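Local coordinates for fiber protein (Duck adenovirus 1, PDB 6ITX) that forms the C-terminal head of the trimeric adenovirus fibre, the capsid spike that probably attaches the virion to a receptor on the host cell, at residues T91-I96 with V185-S190; Y217-E222 with V266-Q271. All blocks are in the same frame, centred on the assembly; numbering follows the deposited sequence.

Contact 1. Residues T91-I96 with V185-S190; sequences TPLTRI and VWSGDS
The guanidinium of Arg95 meets the carboxylate of Asp189 at its edge: Asp189 OD2 lies near the guanidinium plane, 3.8 Å from Arg95 NH2, a long salt bridge in which the two planes stand 56° apart. One face of the same guanidinium carries CD2 of Leu93, set toward the rim. Ile96 CG2 approaches the Trp186 ring obliquely, while the CB atoms of the two residues touch; the indole NE1 is hydrogen-bonded to Ser98 OG beyond the contact.

The backbone does the firmer work. Ile96 and Ser187 form an antiparallel hydrogen-bonded pair in which Ile96 N reaches Ser187 O at 3.3 Å. In return, Ile96 O accepts two donors: Ser187 N at 3.2 Å, tilted modestly from the carbonyl plane, and Trp186 N at 2.9 Å, well above it. Two residues thus face one, a classic beta bulge at the corner where the chain turns. Beside it, the Ser187 hydroxyl OG, held anti to the backbone N (chi1 173°), donates in the carbonyl plane to Thr94 O at 2.9 Å, extending the grip past the paired residues.

Pro92 of a neighbouring subunit packs on Ser187, bringing this edge to the trimer interface. Directional backbone bonds and a buried serine therefore fix the start of strand 95-100, while the long ion pair probably contributes less.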
loop_
_atom_site.group_PDB
_atom_site.type_symbol
_atom_site.label_atom_id
_atom_site.label_comp_id
_atom_site.label_asym_id
_atom_site.label_seq_id
_atom_site.Cartn_x
_atom_site.Cartn_y
_atom_site.Cartn_z
ATOM N N THR A 91 -5.387 -15.429 -20.489
ATOM C CA THR A 91 -5.761 -15.269 -19.087
ATOM C C THR A 91 -4.517 -15.401 -18.209
ATOM O O THR A 91 -3.878 -16.471 -18.202
ATOM C CB THR A 91 -6.811 -16.301 -18.672
ATOM O OG1 THR A 91 -6.227 -17.597 -18.740
ATOM C CG2 THR A 91 -8.004 -16.262 -19.597
ATOM N N PRO A 92 -4.124 -14.359 -17.475
ATOM C CA PRO A 92 -2.955 -14.474 -16.590
ATOM C C PRO A 92 -3.252 -15.333 -15.368
ATOM O O PRO A 92 -4.289 -15.186 -14.715
ATOM C CB PRO A 92 -2.663 -13.018 -16.200
ATOM C CG PRO A 92 -3.336 -12.194 -17.263
ATOM C CD PRO A 92 -4.556 -12.961 -17.645
ATOM N N LEU A 93 -2.318 -16.231 -15.057
ATOM C CA LEU A 93 -2.467 -17.175 -13.958
ATOM C C LEU A 93 -1.885 -16.593 -12.674
ATOM O O LEU A 93 -0.715 -16.200 -12.631
ATOM C CB LEU A 93 -1.778 -18.502 -14.298
ATOM C CG LEU A 93 -1.349 -19.324 -13.065
ATOM C CD1 LEU A 93 -2.546 -20.012 -12.398
ATOM C CD2 LEU A 93 -0.211 -20.328 -13.346
ATOM N N THR A 94 -2.691 -16.550 -11.626
ATOM C CA THR A 94 -2.155 -16.155 -10.330
ATOM C C THR A 94 -1.190 -17.229 -9.834
ATOM O O THR A 94 -1.585 -18.381 -9.648
ATOM C CB THR A 94 -3.292 -15.931 -9.338
ATOM O OG1 THR A 94 -3.895 -14.655 -9.595
ATOM C CG2 THR A 94 -2.786 -15.969 -7.909
ATOM N N ARG A 95 0.073 -16.863 -9.635
ATOM C CA ARG A 95 1.091 -17.785 -9.152
ATOM C C ARG A 95 1.456 -17.447 -7.715
ATOM O O ARG A 95 1.333 -16.297 -7.279
ATOM C CB ARG A 95 2.347 -17.745 -10.031
ATOM C CG ARG A 95 2.002 -17.645 -11.485
ATOM C CD ARG A 95 3.147 -17.936 -12.418
ATOM N NE ARG A 95 2.656 -17.761 -13.780
ATOM C CZ ARG A 95 2.503 -18.748 -14.657
ATOM N NH1 ARG A 95 2.016 -18.483 -15.861
ATOM N NH2 ARG A 95 2.847 -19.996 -14.335
ATOM N N ILE A 96 1.908 -18.460 -6.982
ATOM C CA ILE A 96 2.164 -18.332 -5.557
ATOM C C ILE A 96 3.466 -19.038 -5.216
ATOM O O ILE A 96 3.684 -20.180 -5.633
ATOM C CB ILE A 96 1.018 -18.925 -4.723
ATOM C CG1 ILE A 96 -0.349 -18.503 -5.282
ATOM C CG2 ILE A 96 1.186 -18.540 -3.253
ATOM C CD1 ILE A 96 -1.467 -18.695 -4.302
ATOM N N VAL A 185 6.702 -23.634 -4.196
ATOM C CA VAL A 185 5.741 -23.176 -5.185
ATOM C C VAL A 185 4.379 -23.761 -4.851
ATOM O O VAL A 185 4.211 -24.983 -4.872
ATOM C CB VAL A 185 6.184 -23.580 -6.593
ATOM C CG1 VAL A 185 5.222 -23.008 -7.627
ATOM C CG2 VAL A 185 7.600 -23.121 -6.833
ATOM N N TRP A 186 3.408 -22.884 -4.539
ATOM C CA TRP A 186 2.012 -23.259 -4.318
ATOM C C TRP A 186 1.124 -23.075 -5.540
ATOM O O TRP A 186 0.012 -23.607 -5.552
ATOM C CB TRP A 186 1.388 -22.461 -3.170
ATOM C CG TRP A 186 2.101 -22.594 -1.882
ATOM C CD1 TRP A 186 3.058 -21.760 -1.394
ATOM C CD2 TRP A 186 1.923 -23.617 -0.901
ATOM N NE1 TRP A 186 3.497 -22.202 -0.176
ATOM C CE2 TRP A 186 2.818 -23.346 0.151
ATOM C CE3 TRP A 186 1.102 -24.739 -0.809
ATOM C CZ2 TRP A 186 2.911 -24.157 1.285
ATOM C CZ3 TRP A 186 1.192 -25.541 0.325
ATOM C CH2 TRP A 186 2.086 -25.242 1.353
ATOM N N SER A 187 1.557 -22.333 -6.550
ATOM C CA SER A 187 0.827 -22.318 -7.816
ATOM C C SER A 187 1.803 -22.047 -8.949
ATOM O O SER A 187 2.501 -21.028 -8.923
ATOM C CB SER A 187 -0.283 -21.275 -7.801
ATOM O OG SER A 187 -0.886 -21.159 -9.077
ATOM N N GLY A 188 1.865 -22.964 -9.918
ATOM C CA GLY A 188 2.673 -22.805 -11.115
ATOM C C GLY A 188 3.736 -23.888 -11.263
ATOM O O GLY A 188 3.943 -24.727 -10.387
ATOM N N ASP A 189 4.428 -23.838 -12.415
ATOM C CA ASP A 189 5.512 -24.750 -12.770
ATOM C C ASP A 189 6.605 -24.764 -11.726
ATOM O O ASP A 189 6.567 -23.994 -10.765
ATOM C CB ASP A 189 6.166 -24.358 -14.097
ATOM C CG ASP A 189 5.164 -24.119 -15.193
ATOM O OD1 ASP A 189 5.486 -24.436 -16.362
ATOM O OD2 ASP A 189 4.060 -23.594 -14.900
ATOM N N SER A 190 7.603 -25.621 -11.930
ATOM C CA SER A 190 8.861 -25.434 -11.226
ATOM C C SER A 190 9.608 -24.207 -11.731
ATOM O O SER A 190 10.581 -23.788 -11.095
ATOM C CB SER A 190 9.735 -26.687 -11.349
ATOM O OG SER A 190 10.057 -26.961 -12.700
#

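Contact 2. Residues Y217-E222 with V266-Q271; sequences YKEETE and VFVITQ
With CG anti to the backbone N (chi1 170°), the Tyr217 ring reaches Val266, whose CG2 lies 3.8 Å from Tyr217 CE1 in an oblique approach. Glu220 has CG between its backbone N and carbonyl carbon (chi1 70°), and a second bend at chi2 turns its carboxylate along the strand toward Val268. The root and tip of Glu220 consequently serve different valines: Glu220 CB packs against Val266 CG1 at 3.9 Å, whereas Glu220 OE1 lies 3.7 Å from Val268 CG2. A more distant touch comes from Glu219, whose OE1 lies 4.1 Å from Val268 CG2. The loop backbone comes close as well, with Lys218 O 3.9 Å from Val266 CB.

The acidic groups gather beside aliphatic methyls, and Arg160 of the adjoining strand answers them: its NE forms a salt bridge with Glu219 OE1, and its NH1 a weak, long ion pair with Glu220 OE2. That positive charge would probably offset the repulsion between the two carboxylates.

On the other side of the strand, Phe267 points away from the loop and stacks with Phe161. Loop 217-222 therefore covers the Val266 and Val268 face of strand 262-271, a loop laid across one face of a sheet in the beta-sheet head domain of the fibre.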
loop_
_atom_site.group_PDB
_atom_site.type_symbol
_atom_site.label_atom_id
_atom_site.label_comp_id
_atom_site.label_asym_id
_atom_site.label_seq_id
_atom_site.Cartn_x
_atom_site.Cartn_y
_atom_site.Cartn_z
ATOM N N TYR A 217 24.761 -4.091 4.377
ATOM C CA TYR A 217 23.659 -3.252 4.797
ATOM C C TYR A 217 23.718 -1.916 4.061
ATOM O O TYR A 217 24.779 -1.297 3.973
ATOM C CB TYR A 217 23.725 -3.046 6.307
ATOM C CG TYR A 217 22.764 -1.992 6.777
ATOM C CD1 TYR A 217 21.437 -2.311 7.011
ATOM C CD2 TYR A 217 23.166 -0.669 6.962
ATOM C CE1 TYR A 217 20.542 -1.358 7.421
ATOM C CE2 TYR A 217 22.268 0.291 7.377
ATOM C CZ TYR A 217 20.964 -0.060 7.598
ATOM O OH TYR A 217 20.078 0.886 8.006
ATOM N N LYS A 218 22.575 -1.491 3.517
ATOM C CA LYS A 218 22.419 -0.196 2.859
ATOM C C LYS A 218 21.299 0.558 3.565
ATOM O O LYS A 218 20.176 0.055 3.643
ATOM C CB LYS A 218 22.101 -0.359 1.364
ATOM C CG LYS A 218 23.266 -0.887 0.501
ATOM C CD LYS A 218 24.324 0.173 0.223
ATOM C CE LYS A 218 25.340 -0.301 -0.813
ATOM N NZ LYS A 218 25.939 0.833 -1.619
ATOM N N GLU A 219 21.613 1.741 4.103
ATOM C CA GLU A 219 20.586 2.599 4.682
ATOM C C GLU A 219 19.638 3.036 3.572
ATOM O O GLU A 219 20.027 3.158 2.413
ATOM C CB GLU A 219 21.230 3.818 5.379
ATOM C CG GLU A 219 20.338 4.523 6.465
ATOM C CD GLU A 219 20.009 3.619 7.687
ATOM O OE1 GLU A 219 18.785 3.368 7.938
ATOM O OE2 GLU A 219 20.959 3.165 8.411
ATOM N N GLU A 220 18.371 3.242 3.918
ATOM C CA GLU A 220 17.402 3.592 2.883
ATOM C C GLU A 220 17.725 4.908 2.168
ATOM O O GLU A 220 17.230 5.126 1.056
ATOM C CB GLU A 220 15.990 3.638 3.469
ATOM C CG GLU A 220 15.733 4.783 4.391
ATOM C CD GLU A 220 16.237 4.499 5.788
ATOM O OE1 GLU A 220 16.810 3.395 6.004
ATOM O OE2 GLU A 220 16.055 5.377 6.670
ATOM N N THR A 221 18.559 5.773 2.745
ATOM C CA THR A 221 18.961 6.983 2.039
ATOM C C THR A 221 20.016 6.730 0.981
ATOM O O THR A 221 20.409 7.676 0.285
ATOM C CB THR A 221 19.506 8.047 2.991
ATOM O OG1 THR A 221 20.401 7.442 3.927
ATOM C CG2 THR A 221 18.379 8.747 3.718
ATOM N N GLU A 222 20.500 5.499 0.856
ATOM C CA GLU A 222 21.511 5.147 -0.131
ATOM C C GLU A 222 20.925 4.311 -1.250
ATOM O O GLU A 222 21.635 3.978 -2.208
ATOM C CB GLU A 222 22.661 4.394 0.543
ATOM C CG GLU A 222 22.941 4.884 1.943
ATOM C CD GLU A 222 24.362 4.630 2.384
ATOM O OE1 GLU A 222 24.581 3.658 3.147
ATOM O OE2 GLU A 222 25.251 5.405 1.963
ATOM N N VAL A 266 15.077 -2.987 3.704
ATOM C CA VAL A 266 15.633 -2.471 4.945
ATOM C C VAL A 266 14.475 -2.061 5.843
ATOM O O VAL A 266 13.525 -1.410 5.387
ATOM C CB VAL A 266 16.628 -1.321 4.701
ATOM C CG1 VAL A 266 16.045 -0.274 3.790
ATOM C CG2 VAL A 266 17.066 -0.728 6.030
ATOM N N PHE A 267 14.526 -2.509 7.094
ATOM C CA PHE A 267 13.503 -2.250 8.102
ATOM C C PHE A 267 14.052 -1.248 9.098
ATOM O O PHE A 267 15.178 -1.414 9.583
ATOM C CB PHE A 267 13.128 -3.528 8.855
ATOM C CG PHE A 267 12.483 -4.572 8.011
ATOM C CD1 PHE A 267 13.220 -5.298 7.105
ATOM C CD2 PHE A 267 11.135 -4.837 8.135
ATOM C CE1 PHE A 267 12.620 -6.260 6.336
ATOM C CE2 PHE A 267 10.522 -5.793 7.360
ATOM C CZ PHE A 267 11.261 -6.510 6.462
ATOM N N VAL A 268 13.269 -0.221 9.411
ATOM C CA VAL A 268 13.592 0.712 10.489
ATOM C C VAL A 268 12.427 0.694 11.468
ATOM O O VAL A 268 11.272 0.902 11.071
ATOM C CB VAL A 268 13.858 2.132 9.973
ATOM C CG1 VAL A 268 14.192 3.069 11.118
ATOM C CG2 VAL A 268 14.980 2.110 8.979
ATOM N N ILE A 269 12.728 0.434 12.734
ATOM C CA ILE A 269 11.731 0.218 13.775
ATOM C C ILE A 269 12.119 1.119 14.936
ATOM O O ILE A 269 13.300 1.169 15.304
ATOM C CB ILE A 269 11.690 -1.267 14.200
ATOM C CG1 ILE A 269 11.029 -2.136 13.119
ATOM C CG2 ILE A 269 11.005 -1.448 15.543
ATOM C CD1 ILE A 269 11.177 -3.660 13.373
ATOM N N THR A 270 11.153 1.847 15.494
ATOM C CA THR A 270 11.458 2.843 16.516
ATOM C C THR A 270 10.753 2.551 17.841
ATOM O O THR A 270 9.729 1.868 17.900
ATOM C CB THR A 270 11.082 4.252 16.050
ATOM O OG1 THR A 270 9.690 4.282 15.686
ATOM C CG2 THR A 270 11.952 4.668 14.879
ATOM N N GLN A 271 11.322 3.094 18.910
ATOM C CA GLN A 271 10.835 2.910 20.267
ATOM C C GLN A 271 10.779 4.266 20.966
ATOM O O GLN A 271 11.565 5.175 20.668
ATOM C CB GLN A 271 11.750 1.980 21.093
ATOM C CG GLN A 271 12.058 0.609 20.534
ATOM C CD GLN A 271 13.205 -0.076 21.309
ATOM O OE1 GLN A 271 14.374 0.060 20.957
ATOM N NE2 GLN A 271 12.867 -0.783 22.381
#

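Overall arrangement
Both contacts reach the same mixed sheet, yet they lie on opposite sides of the chain's centre, with centres 32 Å apart and nearest atoms about 18 Å apart. They illustrate two ways of attaching a segment to a beta framework. Contact 1, the more peripheral, joins two strand ends edge to edge through main-chain bonds, and neighbouring subunits pack against it. Contact 2 sits closer to the centre, lays a loop over a strand's face by van der Waals packing, and touches no other chain. Each mixes buried with partly exposed residues, but exposed ones take part in contact 1 alone. Charge differs too: an arginine-aspartate pair spans contact 1, whereas the acids of contact 2 find their arginine outside it.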